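Local atomic coordinates of hypothetical 33.3 KDA protein IN ade3-ser2 intergenic region (Saccharomyces cerevisiae, PDB entry 1ODF), a protein that probably acts as an ATP-dependent kinase of the P-loop type, resembling bacterial pantothenate kinase in structure, although the substrate it phosphorylates is not yet known. Residues 14-17 and 18-22; 66-70 and 71-75. All blocks are in the same frame, centred on the assembly; numbering follows the deposited sequence.

Contact 1: 14-17 and 18-22; sequences EFLD and KYIPE
With CG of Phe-15 swung opposite its own backbone N (chi1 166°) and that of Tyr-19 opposite its carbonyl carbon (chi1 -73°), the two rings converge one turn apart on helix 8-24. They meet obliquely, their planes 39° apart, and CD2 and CE2 of Phe-15 both come to 3.6 Å from Tyr-19 CD1. A carbonyl also lies at the edge of the tyrosine ring: Phe-15 O is in the ring plane, 3.1 Å from Tyr-19 CD1, while also accepting the nearly straight helical bond from Tyr-19 N at 3.2 Å. On the next residue pair, Ile-20 N binds Leu-16 O at 2.9 Å, and Ile-20 CD1 lies 4.0 Å from Leu-16 CB. Pro-21 has no N-H to give, so the helix kinks here, and Asp-17 O instead faces the proline ring, 3.2 Å from Pro-21 CG. Phe-15 and Tyr-19 rest on Leu-205 and Ala-269 of the central sheet; Leu-16 bridges sheet and helix 44-59, touching Leu-205 as well as Ile-51, and Ile-20 packs on Leu-55. Asp-17 OD1 is bound by His-54 of that helix. On the outer side, Lys-18 NZ makes a salt bridge to Glu-22 OE2 at 2.7 Å, using the syn lone pair of that oxygen. Helix 8-24 is thus amphipathic, its apolar surface seated on sheet and helix and its ion pair at the periphery.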
ATOM      1  N   GLU A  14      19.873   3.952  -0.721  1.00 39.61           N
ATOM      2  CA  GLU A  14      20.659   4.905  -1.481  1.00 41.09           C
ATOM      3  C   GLU A  14      19.784   6.134  -1.758  1.00 40.51           C
ATOM      4  O   GLU A  14      20.158   7.272  -1.455  1.00 39.36           O
ATOM      5  CB  GLU A  14      21.094   4.231  -2.781  1.00 44.79           C
ATOM      6  CG  GLU A  14      21.707   5.125  -3.838  1.00 50.81           C
ATOM      7  CD  GLU A  14      22.110   4.333  -5.075  1.00 55.38           C
ATOM      8  OE1 GLU A  14      22.982   3.438  -4.946  1.00 57.65           O
ATOM      9  OE2 GLU A  14      21.555   4.595  -6.168  1.00 54.92           O
ATOM     10  N   PHE A  15      18.610   5.881  -2.327  1.00 38.35           N
ATOM     11  CA  PHE A  15      17.651   6.924  -2.653  1.00 35.65           C
ATOM     12  C   PHE A  15      17.211   7.733  -1.422  1.00 36.01           C
ATOM     13  O   PHE A  15      17.220   8.960  -1.446  1.00 33.14           O
ATOM     14  CB  PHE A  15      16.439   6.274  -3.341  1.00 35.29           C
ATOM     15  CG  PHE A  15      15.218   7.159  -3.432  1.00 36.38           C
ATOM     16  CD1 PHE A  15      14.120   6.935  -2.603  1.00 36.00           C
ATOM     17  CD2 PHE A  15      15.145   8.184  -4.378  1.00 35.50           C
ATOM     18  CE1 PHE A  15      12.960   7.719  -2.721  1.00 36.54           C
ATOM     19  CE2 PHE A  15      13.988   8.974  -4.501  1.00 32.98           C
ATOM     20  CZ  PHE A  15      12.898   8.739  -3.677  1.00 32.80           C
ATOM     21  N   LEU A  16      16.843   7.046  -0.345  1.00 35.96           N
ATOM     22  CA  LEU A  16      16.378   7.737   0.854  1.00 38.97           C
ATOM     23  C   LEU A  16      17.451   8.464   1.647  1.00 39.78           C
ATOM     24  O   LEU A  16      17.175   9.517   2.230  1.00 40.11           O
ATOM     25  CB  LEU A  16      15.621   6.768   1.769  1.00 37.40           C
ATOM     26  CG  LEU A  16      14.266   6.292   1.223  1.00 38.85           C
ATOM     27  CD1 LEU A  16      13.599   5.343   2.216  1.00 35.51           C
ATOM     28  CD2 LEU A  16      13.373   7.501   0.940  1.00 34.52           C
ATOM     29  N   ASP A  17      18.667   7.920   1.664  1.00 40.12           N
ATOM     30  CA  ASP A  17      19.767   8.544   2.401  1.00 41.88           C
ATOM     31  C   ASP A  17      20.195   9.859   1.763  1.00 41.71           C
ATOM     32  O   ASP A  17      20.926  10.646   2.366  1.00 41.58           O
ATOM     33  CB  ASP A  17      20.968   7.597   2.499  1.00 44.13           C
ATOM     34  CG  ASP A  17      20.823   6.577   3.619  1.00 46.33           C
ATOM     35  OD1 ASP A  17      19.798   6.608   4.341  1.00 48.13           O
ATOM     36  OD2 ASP A  17      21.742   5.742   3.776  1.00 47.38           O
ATOM     37  N   LYS A  18      19.747  10.091   0.536  1.00 41.77           N
ATOM     38  CA  LYS A  18      20.057  11.337  -0.148  1.00 39.86           C
ATOM     39  C   LYS A  18      18.898  12.309   0.045  1.00 38.59           C
ATOM     40  O   LYS A  18      19.089  13.455   0.470  1.00 37.87           O
ATOM     41  CB  LYS A  18      20.267  11.112  -1.652  1.00 39.25           C
ATOM     42  CG  LYS A  18      20.153  12.406  -2.468  1.00 40.34           C
ATOM     43  CD  LYS A  18      20.383  12.195  -3.962  1.00 42.39           C
ATOM     44  CE  LYS A  18      20.058  13.462  -4.769  1.00 44.16           C
ATOM     45  NZ  LYS A  18      20.867  14.657  -4.369  1.00 46.09           N
ATOM     46  N   TYR A  19      17.691  11.836  -0.244  1.00 35.00           N
ATOM     47  CA  TYR A  19      16.524  12.698  -0.160  1.00 34.80           C
ATOM     48  C   TYR A  19      15.975  13.086   1.208  1.00 33.99           C
ATOM     49  O   TYR A  19      15.504  14.210   1.373  1.00 32.30           O
ATOM     50  CB  TYR A  19      15.402  12.138  -1.036  1.00 34.33           C
ATOM     51  CG  TYR A  19      15.674  12.330  -2.513  1.00 35.69           C
ATOM     52  CD1 TYR A  19      16.382  11.378  -3.248  1.00 36.56           C
ATOM     53  CD2 TYR A  19      15.273  13.499  -3.164  1.00 35.08           C
ATOM     54  CE1 TYR A  19      16.689  11.589  -4.604  1.00 36.55           C
ATOM     55  CE2 TYR A  19      15.570  13.720  -4.505  1.00 36.71           C
ATOM     56  CZ  TYR A  19      16.277  12.764  -5.220  1.00 36.14           C
ATOM     57  OH  TYR A  19      16.558  12.992  -6.542  1.00 34.70           O
ATOM     58  N   ILE A  20      16.030  12.183   2.181  1.00 33.50           N
ATOM     59  CA  ILE A  20      15.513  12.515   3.500  1.00 33.25           C
ATOM     60  C   ILE A  20      16.315  13.657   4.124  1.00 34.01           C
ATOM     61  O   ILE A  20      15.734  14.632   4.610  1.00 34.55           O
ATOM     62  CB  ILE A  20      15.471  11.274   4.415  1.00 30.78           C
ATOM     63  CG1 ILE A  20      14.298  10.379   3.972  1.00 28.48           C
ATOM     64  CG2 ILE A  20      15.302  11.694   5.878  1.00 31.05           C
ATOM     65  CD1 ILE A  20      14.172   9.054   4.716  1.00 28.16           C
ATOM     66  N   PRO A  21      17.657  13.565   4.102  1.00 33.16           N
ATOM     67  CA  PRO A  21      18.463  14.645   4.676  1.00 33.48           C
ATOM     68  C   PRO A  21      18.171  15.974   3.963  1.00 34.01           C
ATOM     69  O   PRO A  21      18.130  17.034   4.592  1.00 32.44           O
ATOM     70  CB  PRO A  21      19.891  14.158   4.454  1.00 33.36           C
ATOM     71  CG  PRO A  21      19.737  12.652   4.579  1.00 34.52           C
ATOM     72  CD  PRO A  21      18.507  12.416   3.739  1.00 34.33           C
ATOM     73  N   GLU A  22      17.964  15.904   2.649  1.00 32.71           N
ATOM     74  CA  GLU A  22      17.652  17.091   1.867  1.00 33.88           C
ATOM     75  C   GLU A  22      16.293  17.675   2.268  1.00 33.81           C
ATOM     76  O   GLU A  22      16.076  18.887   2.187  1.00 34.53           O
ATOM     77  CB  GLU A  22      17.694  16.768   0.369  1.00 34.62           C
ATOM     78  CG  GLU A  22      19.119  16.781  -0.201  1.00 34.83           C
ATOM     79  CD  GLU A  22      19.201  16.355  -1.664  1.00 38.77           C
ATOM     80  OE1 GLU A  22      18.191  16.485  -2.394  1.00 38.94           O
ATOM     81  OE2 GLU A  22      20.290  15.900  -2.091  1.00 40.45           O
TER

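Contact 2: 66-70 and 71-75; sequences GYASI and DDFYL. With SO4 (sulfate ion), chain C.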
ATOM      1  N   GLY A  66       6.869   7.045  12.067  1.00 37.89           N
ATOM      2  CA  GLY A  66       5.665   6.233  12.094  1.00 36.97           C
ATOM      3  C   GLY A  66       5.617   5.251  10.930  1.00 36.76           C
ATOM      4  O   GLY A  66       6.192   5.492   9.864  1.00 35.34           O
ATOM      5  N   TYR A  67       4.927   4.137  11.127  1.00 36.91           N
ATOM      6  CA  TYR A  67       4.809   3.130  10.082  1.00 35.11           C
ATOM      7  C   TYR A  67       3.435   2.489  10.101  1.00 35.53           C
ATOM      8  O   TYR A  67       2.848   2.276  11.163  1.00 36.77           O
ATOM      9  CB  TYR A  67       5.877   2.041  10.263  1.00 34.98           C
ATOM     10  CG  TYR A  67       5.766   0.900   9.270  1.00 35.79           C
ATOM     11  CD1 TYR A  67       4.754  -0.065   9.380  1.00 34.92           C
ATOM     12  CD2 TYR A  67       6.639   0.814   8.187  1.00 36.95           C
ATOM     13  CE1 TYR A  67       4.610  -1.078   8.432  1.00 33.90           C
ATOM     14  CE2 TYR A  67       6.513  -0.196   7.235  1.00 37.41           C
ATOM     15  CZ  TYR A  67       5.496  -1.137   7.359  1.00 37.95           C
ATOM     16  OH  TYR A  67       5.378  -2.126   6.409  1.00 37.51           O
ATOM     17  N   ALA A  68       2.925   2.181   8.916  1.00 33.16           N
ATOM     18  CA  ALA A  68       1.639   1.526   8.811  1.00 33.04           C
ATOM     19  C   ALA A  68       1.450   0.892   7.441  1.00 31.48           C
ATOM     20  O   ALA A  68       1.986   1.364   6.441  1.00 29.53           O
ATOM     21  CB  ALA A  68       0.509   2.526   9.080  1.00 31.72           C
ATOM     22  N   SER A  69       0.720  -0.214   7.422  1.00 31.15           N
ATOM     23  CA  SER A  69       0.365  -0.881   6.182  1.00 31.85           C
ATOM     24  C   SER A  69      -1.055  -0.382   5.977  1.00 31.24           C
ATOM     25  O   SER A  69      -1.795  -0.206   6.946  1.00 31.62           O
ATOM     26  CB  SER A  69       0.339  -2.398   6.350  1.00 32.57           C
ATOM     27  OG  SER A  69      -0.547  -2.983   5.405  1.00 37.37           O
ATOM     28  N   ILE A  70      -1.443  -0.123   4.741  1.00 32.01           N
ATOM     29  CA  ILE A  70      -2.802   0.340   4.514  1.00 32.50           C
ATOM     30  C   ILE A  70      -3.807  -0.676   5.080  1.00 32.03           C
ATOM     31  O   ILE A  70      -4.898  -0.304   5.511  1.00 33.85           O
ATOM     32  CB  ILE A  70      -3.077   0.578   2.997  1.00 32.12           C
ATOM     33  CG1 ILE A  70      -4.489   1.139   2.797  1.00 31.52           C
ATOM     34  CG2 ILE A  70      -2.885  -0.713   2.217  1.00 29.24           C
ATOM     35  CD1 ILE A  70      -4.700   2.527   3.394  1.00 29.81           C
ATOM     36  N   ASP A  71      -3.436  -1.952   5.113  1.00 34.32           N
ATOM     37  CA  ASP A  71      -4.354  -2.965   5.630  1.00 36.36           C
ATOM     38  C   ASP A  71      -4.588  -2.876   7.140  1.00 37.54           C
ATOM     39  O   ASP A  71      -5.512  -3.493   7.671  1.00 36.98           O
ATOM     40  CB  ASP A  71      -3.885  -4.351   5.220  1.00 36.37           C
ATOM     41  CG  ASP A  71      -4.098  -4.607   3.740  1.00 38.80           C
ATOM     42  OD1 ASP A  71      -3.484  -5.551   3.201  1.00 41.37           O
ATOM     43  OD2 ASP A  71      -4.889  -3.861   3.116  1.00 38.92           O
ATOM     44  N   ASP A  72      -3.760  -2.091   7.821  1.00 36.39           N
ATOM     45  CA  ASP A  72      -3.927  -1.876   9.246  1.00 36.99           C
ATOM     46  C   ASP A  72      -5.280  -1.183   9.429  1.00 38.55           C
ATOM     47  O   ASP A  72      -5.873  -1.227  10.511  1.00 38.84           O
ATOM     48  CB  ASP A  72      -2.845  -0.937   9.791  1.00 37.62           C
ATOM     49  CG  ASP A  72      -1.488  -1.594   9.909  1.00 36.94           C
ATOM     50  OD1 ASP A  72      -1.388  -2.822   9.691  1.00 36.34           O
ATOM     51  OD2 ASP A  72      -0.521  -0.870  10.238  1.00 35.67           O
ATOM     52  N   PHE A  73      -5.752  -0.538   8.364  1.00 38.83           N
ATOM     53  CA  PHE A  73      -7.015   0.195   8.399  1.00 37.54           C
ATOM     54  C   PHE A  73      -8.214  -0.532   7.810  1.00 37.45           C
ATOM     55  O   PHE A  73      -9.193   0.108   7.423  1.00 36.80           O
ATOM     56  CB  PHE A  73      -6.867   1.554   7.694  1.00 37.86           C
ATOM     57  CG  PHE A  73      -6.035   2.547   8.450  1.00 37.23           C
ATOM     58  CD1 PHE A  73      -4.645   2.473   8.432  1.00 38.93           C
ATOM     59  CD2 PHE A  73      -6.643   3.553   9.198  1.00 38.04           C
ATOM     60  CE1 PHE A  73      -3.868   3.390   9.152  1.00 37.89           C
ATOM     61  CE2 PHE A  73      -5.879   4.473   9.922  1.00 35.95           C
ATOM     62  CZ  PHE A  73      -4.490   4.389   9.896  1.00 36.72           C
ATOM     63  N   TYR A  74      -8.146  -1.858   7.719  1.00 38.26           N
ATOM     64  CA  TYR A  74      -9.283  -2.625   7.198  1.00 37.76           C
ATOM     65  C   TYR A  74     -10.513  -2.325   8.063  1.00 38.17           C
ATOM     66  O   TYR A  74     -10.399  -1.954   9.243  1.00 37.28           O
ATOM     67  CB  TYR A  74      -9.006  -4.138   7.255  1.00 37.04           C
ATOM     68  CG  TYR A  74      -8.345  -4.748   6.028  1.00 35.15           C
ATOM     69  CD1 TYR A  74      -7.419  -5.783   6.161  1.00 34.75           C
ATOM     70  CD2 TYR A  74      -8.680  -4.336   4.743  1.00 32.50           C
ATOM     71  CE1 TYR A  74      -6.845  -6.392   5.047  1.00 33.01           C
ATOM     72  CE2 TYR A  74      -8.110  -4.943   3.614  1.00 32.61           C
ATOM     73  CZ  TYR A  74      -7.194  -5.970   3.771  1.00 33.10           C
ATOM     74  OH  TYR A  74      -6.622  -6.580   2.662  1.00 30.48           O
ATOM     75  N   LEU A  75     -11.690  -2.479   7.473  1.00 39.79           N
ATOM     76  CA  LEU A  75     -12.935  -2.263   8.198  1.00 40.34           C
ATOM     77  C   LEU A  75     -13.030  -3.292   9.323  1.00 42.27           C
ATOM     78  O   LEU A  75     -12.388  -4.345   9.255  1.00 41.46           O
ATOM     79  CB  LEU A  75     -14.120  -2.450   7.258  1.00 38.89           C
ATOM     80  CG  LEU A  75     -14.252  -1.382   6.182  1.00 41.74           C
ATOM     81  CD1 LEU A  75     -15.274  -1.833   5.149  1.00 40.19           C
ATOM     82  CD2 LEU A  75     -14.647  -0.047   6.833  1.00 40.61           C
TER
HETATM   83  S   SO4 C 502      -5.373 -10.345   2.596  1.00 58.48           S
HETATM   84  O1  SO4 C 502      -6.553 -10.786   1.832  1.00 59.78           O
HETATM   85  O2  SO4 C 502      -5.767  -9.271   3.518  1.00 58.43           O
HETATM   86  O3  SO4 C 502      -4.817 -11.479   3.358  1.00 60.33           O
HETATM   87  O4  SO4 C 502      -4.349  -9.841   1.664  1.00 60.55           O
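The backbone leaves the extended form of strand 65-69 after Ser-69 and coils into a short 3-10 turn, where Asp-72 N bonds back to Ser-69 O at 2.9 Å. This turn follows the edge strand of the parallel part of the P-loop kinase sheet. Asp-72 folds its carboxylate back over the strand end: with CG opposite its own carbonyl carbon (chi1 -74°), OD2 accepts Ser-69 N at 3.1 Å. That N-H arrives from above the carboxylate plane, 77° out of it, and the two reciprocal bonds clamp Ser-69 to Asp-72. Ser-69 OG takes the N-H of Asp-71 at 3.1 Å, an ST turn. Lys-130 forms a salt bridge with the same OD2 of Asp-72, giving that oxygen a second partner, while the carboxylate of Asp-71 turns to His-102, whose ring stacks on Tyr-74. After the turn, Phe-73 presents its ring edge to Ala-68 CB, with CE1 4.5 Å away, and packs among Leu-128 of strand 125-132 and Leu-107 and Val-110 of helix 104-114. Asp-71 CA sits over the centre of one face of the Tyr-74 ring, 4.2 Å above its plane. At the far end of that ring, Tyr-74 OH donates a 3.0 Å hydrogen bond to O2 of a sulfate ion, which Arg-96 NE also binds.

How the contacts relate
Contact 1 comes first along the chain and contact 2 follows; their centres lie 24 Å apart and their nearest atoms about 10 Å, without touching. Helix 44-59, which follows the predicted ATP-binding loop, connects them: residues 14-22 pack on Ile-51, Leu-55 and Tyr-59, while Tyr-67 of the strand reaches Ser-48 and Tyr-52 of the same helix. They differ in distance from the nucleotide site. The side chain of Ser-69 is about 6 Å from that of Ser-45, whereas the side chain of Leu-16 is about 12 Å from that of Lys-44. Contact 2 therefore borders the predicted site, and contact 1 is peripheral packing, its centre 21 Å from that of the chain.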